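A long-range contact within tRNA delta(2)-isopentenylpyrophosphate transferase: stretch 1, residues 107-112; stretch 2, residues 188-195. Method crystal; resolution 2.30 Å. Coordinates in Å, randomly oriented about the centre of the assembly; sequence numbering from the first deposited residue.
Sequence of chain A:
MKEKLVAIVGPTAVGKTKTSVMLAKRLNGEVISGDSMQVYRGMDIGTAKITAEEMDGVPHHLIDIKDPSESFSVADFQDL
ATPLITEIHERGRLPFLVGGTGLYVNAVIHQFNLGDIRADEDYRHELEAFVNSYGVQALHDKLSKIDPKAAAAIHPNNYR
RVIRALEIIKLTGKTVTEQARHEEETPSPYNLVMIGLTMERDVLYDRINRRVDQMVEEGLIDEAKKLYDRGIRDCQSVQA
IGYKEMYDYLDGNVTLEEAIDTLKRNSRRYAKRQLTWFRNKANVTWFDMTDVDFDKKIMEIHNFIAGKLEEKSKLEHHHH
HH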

ATOM      1  N   ALA A 107     -15.858  -1.562 -15.133  1.00 24.65           N
ATOM      2  CA  ALA A 107     -15.023  -0.556 -14.511  1.00 27.50           C
ATOM      3  C   ALA A 107     -15.392   0.844 -14.989  1.00 26.05           C
ATOM      4  O   ALA A 107     -15.265   1.809 -14.243  1.00 25.68           O
ATOM      5  N   VAL A 108     -15.854   0.948 -16.232  1.00 27.51           N
ATOM      6  CA  VAL A 108     -16.237   2.233 -16.814  1.00 22.48           C
ATOM      7  C   VAL A 108     -17.645   2.657 -16.420  1.00 23.64           C
ATOM      8  O   VAL A 108     -17.878   3.806 -16.065  1.00 24.26           O
ATOM      9  N   ILE A 109     -18.584   1.721 -16.482  1.00 25.28           N
ATOM     10  CA  ILE A 109     -19.953   2.056 -16.165  1.00 26.59           C
ATOM     11  C   ILE A 109     -20.200   2.241 -14.683  1.00 34.56           C
ATOM     12  O   ILE A 109     -21.265   2.713 -14.290  1.00 43.49           O
ATOM     13  N   HIS A 110     -19.228   1.873 -13.855  1.00 30.37           N
ATOM     14  CA  HIS A 110     -19.382   2.010 -12.409  1.00 29.27           C
ATOM     15  C   HIS A 110     -18.359   2.961 -11.808  1.00 33.12           C
ATOM     16  O   HIS A 110     -18.431   3.290 -10.625  1.00 35.40           O
ATOM     17  N   GLN A 111     -17.408   3.407 -12.618  1.00 37.28           N
ATOM     18  CA  GLN A 111     -16.383   4.322 -12.130  1.00 42.05           C
ATOM     19  C   GLN A 111     -15.689   3.783 -10.879  1.00 43.47           C
ATOM     20  O   GLN A 111     -15.501   4.518  -9.909  1.00 43.86           O
ATOM     21  N   PHE A 112     -15.311   2.506 -10.896  1.00 46.79           N
ATOM     22  CA  PHE A 112     -14.632   1.902  -9.746  1.00 49.26           C
ATOM     23  C   PHE A 112     -13.401   2.700  -9.331  1.00 51.91           C
ATOM     24  O   PHE A 112     -12.629   3.151 -10.177  1.00 43.68           O
ATOM     25  N   SER A 188     -24.369   3.283 -11.168  1.00 35.32           N
ATOM     26  CA  SER A 188     -23.822   3.949 -12.338  1.00 34.45           C
ATOM     27  C   SER A 188     -24.098   5.447 -12.372  1.00 34.62           C
ATOM     28  O   SER A 188     -25.229   5.888 -12.158  1.00 38.36           O
ATOM     29  N   PRO A 189     -23.062   6.252 -12.651  1.00 26.47           N
ATOM     30  CA  PRO A 189     -23.217   7.702 -12.717  1.00 26.91           C
ATOM     31  C   PRO A 189     -23.754   8.151 -14.075  1.00 27.90           C
ATOM     32  O   PRO A 189     -24.101   9.316 -14.244  1.00 36.13           O
ATOM     33  N   TYR A 190     -23.811   7.242 -15.046  1.00 25.65           N
ATOM     34  CA  TYR A 190     -24.307   7.597 -16.381  1.00 26.26           C
ATOM     35  C   TYR A 190     -25.789   7.263 -16.598  1.00 23.11           C
ATOM     36  O   TYR A 190     -26.400   6.514 -15.827  1.00 22.59           O
ATOM     37  N   ASN A 191     -26.355   7.850 -17.651  1.00 17.92           N
ATOM     38  CA  ASN A 191     -27.730   7.568 -18.058  1.00 26.15           C
ATOM     39  C   ASN A 191     -27.399   6.429 -19.011  1.00 21.29           C
ATOM     40  O   ASN A 191     -27.253   6.635 -20.219  1.00 23.06           O
ATOM     41  N   LEU A 192     -27.232   5.239 -18.449  1.00 23.72           N
ATOM     42  CA  LEU A 192     -26.851   4.083 -19.230  1.00 16.53           C
ATOM     43  C   LEU A 192     -27.971   3.174 -19.710  1.00 21.69           C
ATOM     44  O   LEU A 192     -28.967   2.941 -19.019  1.00 20.09           O
ATOM     45  N   VAL A 193     -27.775   2.689 -20.934  1.00 21.52           N
ATOM     46  CA  VAL A 193     -28.656   1.751 -21.602  1.00 18.37           C
ATOM     47  C   VAL A 193     -27.693   0.667 -22.095  1.00 20.97           C
ATOM     48  O   VAL A 193     -26.795   0.917 -22.910  1.00 25.36           O
HETATM   49  N   MSE A 194     -27.863  -0.532 -21.557  1.00 20.08           N
HETATM   50  CA  MSE A 194     -27.015  -1.653 -21.900  1.00 18.81           C
HETATM   51  C   MSE A 194     -27.824  -2.719 -22.628  1.00 16.61           C
HETATM   52  O   MSE A 194     -28.830  -3.197 -22.111  1.00 20.57           O
ATOM     53  N   ILE A 195     -27.394  -3.084 -23.828  1.00 16.88           N
ATOM     54  CA  ILE A 195     -28.092  -4.110 -24.599  1.00 17.52           C
ATOM     55  C   ILE A 195     -27.141  -5.270 -24.836  1.00 16.25           C
ATOM     56  O   ILE A 195     -25.934  -5.076 -24.936  1.00 19.45           O
TER

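This is a small, mixed contact in which the last part of a helix is held against an incoming strand by one isoleucine packed on apolar side chains and one serine hydroxyl that donates a hydrogen bond to a helix carbonyl.

Ile109 is the hub, with the largest area covered by the other stretch. Its CA-to-CB bond points sideways. With chi1 in p and chi2 in t, CG2 of Ile109 lies 3.3 Å from CD1 of Leu192, a tight apolar approach, while CD1 of Ile109 lies 4.2 Å from SE of Met194, a selenomethionine, and 4.3 Å from CD1 of Leu192. Leu192 and Met194 both point toward the helix with chi1 and chi2 in t, while Asn191, Val193 and Ile195 stay out of reach. The strand's alternation thus lends every second side chain to the contact.

The polar partner sits before the strand. Ser188, chi1 in t, donates from OG to O of Ile109 at 2.9 Å, and the same OG accepts from N of Tyr190 at 3.3 Å, so one hydroxyl ties the helix to the local turn. CA of Ser188 makes a CA-H...O contact with O of Ile109 at 3.4 Å, and CD of Pro189 lies 3.6 Å from the same oxygen.

Tyr190, chi1 in m, points toward the helix and offers its ring edge: CE1 lies 3.4 Å from O of Val108, and CD1 4.4 Å from CA of Ile109. Gln111, with positive phi just past the helix, also points inward, chi1 and chi2 in m, and its CG packs 3.7 Å from CG of Pro189. His110 points away at CB, but its ring edge returns, CD2 4.3 Å from N of Ser188. Ala107 and Phe112 make no contact here.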

ATOM      1  CB  ALA A 107     -13.564  -0.846 -14.802  1.00 30.84           C
ATOM      2  CB  VAL A 108     -16.185   2.181 -18.352  1.00 22.05           C
ATOM      3  CG1 VAL A 108     -16.897   3.387 -18.941  1.00 15.25           C
ATOM      4  CG2 VAL A 108     -14.742   2.124 -18.813  1.00 18.49           C
ATOM      5  CB  ILE A 109     -20.935   0.999 -16.689  1.00 25.30           C
ATOM      6  CG1 ILE A 109     -20.740  -0.320 -15.945  1.00 33.32           C
ATOM      7  CG2 ILE A 109     -20.738   0.800 -18.168  1.00  8.93           C
ATOM      8  CD1 ILE A 109     -21.810  -1.345 -16.290  1.00 34.29           C
ATOM      9  CB  HIS A 110     -19.270   0.642 -11.728  1.00 19.29           C
ATOM     10  CG  HIS A 110     -20.438  -0.256 -11.984  1.00 25.35           C
ATOM     11  ND1 HIS A 110     -20.302  -1.524 -12.514  1.00 32.37           N
ATOM     12  CD2 HIS A 110     -21.764  -0.082 -11.769  1.00 32.20           C
ATOM     13  CE1 HIS A 110     -21.491  -2.089 -12.613  1.00 35.84           C
ATOM     14  NE2 HIS A 110     -22.398  -1.235 -12.167  1.00 35.03           N
ATOM     15  CB  GLN A 111     -16.999   5.687 -11.806  1.00 42.06           C
ATOM     16  CG  GLN A 111     -17.395   6.495 -13.010  1.00 43.26           C
ATOM     17  CD  GLN A 111     -16.240   6.710 -13.958  1.00 48.98           C
ATOM     18  OE1 GLN A 111     -15.850   5.808 -14.706  1.00 53.67           O
ATOM     19  NE2 GLN A 111     -15.674   7.907 -13.928  1.00 55.31           N
ATOM     20  CB  PHE A 112     -14.198   0.466 -10.056  1.00 48.71           C
ATOM     21  CG  PHE A 112     -15.331  -0.513 -10.144  1.00 43.05           C
ATOM     22  CD1 PHE A 112     -16.353  -0.506  -9.204  1.00 45.33           C
ATOM     23  CD2 PHE A 112     -15.350  -1.476 -11.146  1.00 44.89           C
ATOM     24  CE1 PHE A 112     -17.387  -1.444  -9.263  1.00 39.97           C
ATOM     25  CE2 PHE A 112     -16.377  -2.420 -11.214  1.00 37.00           C
ATOM     26  CZ  PHE A 112     -17.393  -2.404 -10.269  1.00 34.45           C
ATOM     27  CB  SER A 188     -24.386   3.339 -13.617  1.00 32.47           C
ATOM     28  OG  SER A 188     -23.810   3.972 -14.748  1.00 36.80           O
ATOM     29  CB  PRO A 189     -21.800   8.203 -12.484  1.00 26.96           C
ATOM     30  CG  PRO A 189     -20.997   7.181 -13.223  1.00 25.98           C
ATOM     31  CD  PRO A 189     -21.635   5.889 -12.717  1.00 24.27           C
ATOM     32  CB  TYR A 190     -23.508   6.871 -17.483  1.00 17.80           C
ATOM     33  CG  TYR A 190     -22.022   7.144 -17.532  1.00 23.28           C
ATOM     34  CD1 TYR A 190     -21.115   6.253 -16.978  1.00 20.39           C
ATOM     35  CD2 TYR A 190     -21.527   8.301 -18.134  1.00 28.23           C
ATOM     36  CE1 TYR A 190     -19.753   6.503 -17.017  1.00 29.32           C
ATOM     37  CE2 TYR A 190     -20.162   8.566 -18.179  1.00 28.01           C
ATOM     38  CZ  TYR A 190     -19.277   7.659 -17.615  1.00 32.20           C
ATOM     39  OH  TYR A 190     -17.923   7.912 -17.646  1.00 28.54           O
ATOM     40  CB  ASN A 191     -28.324   8.751 -18.839  1.00 27.14           C
ATOM     41  CG  ASN A 191     -29.697   8.446 -19.422  1.00 25.49           C
ATOM     42  OD1 ASN A 191     -30.107   7.284 -19.513  1.00 22.32           O
ATOM     43  ND2 ASN A 191     -30.405   9.490 -19.839  1.00 19.77           N
ATOM     44  CB  LEU A 192     -25.818   3.257 -18.451  1.00 19.93           C
ATOM     45  CG  LEU A 192     -25.201   2.007 -19.111  1.00 25.54           C
ATOM     46  CD1 LEU A 192     -23.856   1.735 -18.497  1.00 20.26           C
ATOM     47  CD2 LEU A 192     -26.114   0.799 -18.928  1.00 31.03           C
ATOM     48  CB  VAL A 193     -29.395   2.391 -22.799  1.00 21.31           C
ATOM     49  CG1 VAL A 193     -30.204   1.333 -23.538  1.00 20.35           C
ATOM     50  CG2 VAL A 193     -30.326   3.491 -22.305  1.00 19.46           C
HETATM   51  CB  MSE A 194     -26.424  -2.232 -20.620  1.00 11.96           C
HETATM   52  CG  MSE A 194     -25.077  -2.883 -20.799  1.00 36.83           C
HETATM   53 SE   MSE A 194     -24.213  -3.253 -19.105  1.00 54.64          SE
HETATM   54  CE  MSE A 194     -23.496  -4.993 -19.538  1.00 55.76           C
ATOM     55  CB  ILE A 195     -28.552  -3.584 -25.979  1.00 21.56           C
ATOM     56  CG1 ILE A 195     -27.341  -3.086 -26.761  1.00 23.79           C
ATOM     57  CG2 ILE A 195     -29.586  -2.464 -25.813  1.00 21.92           C
ATOM     58  CD1 ILE A 195     -27.644  -2.695 -28.174  1.00 28.70           C
TER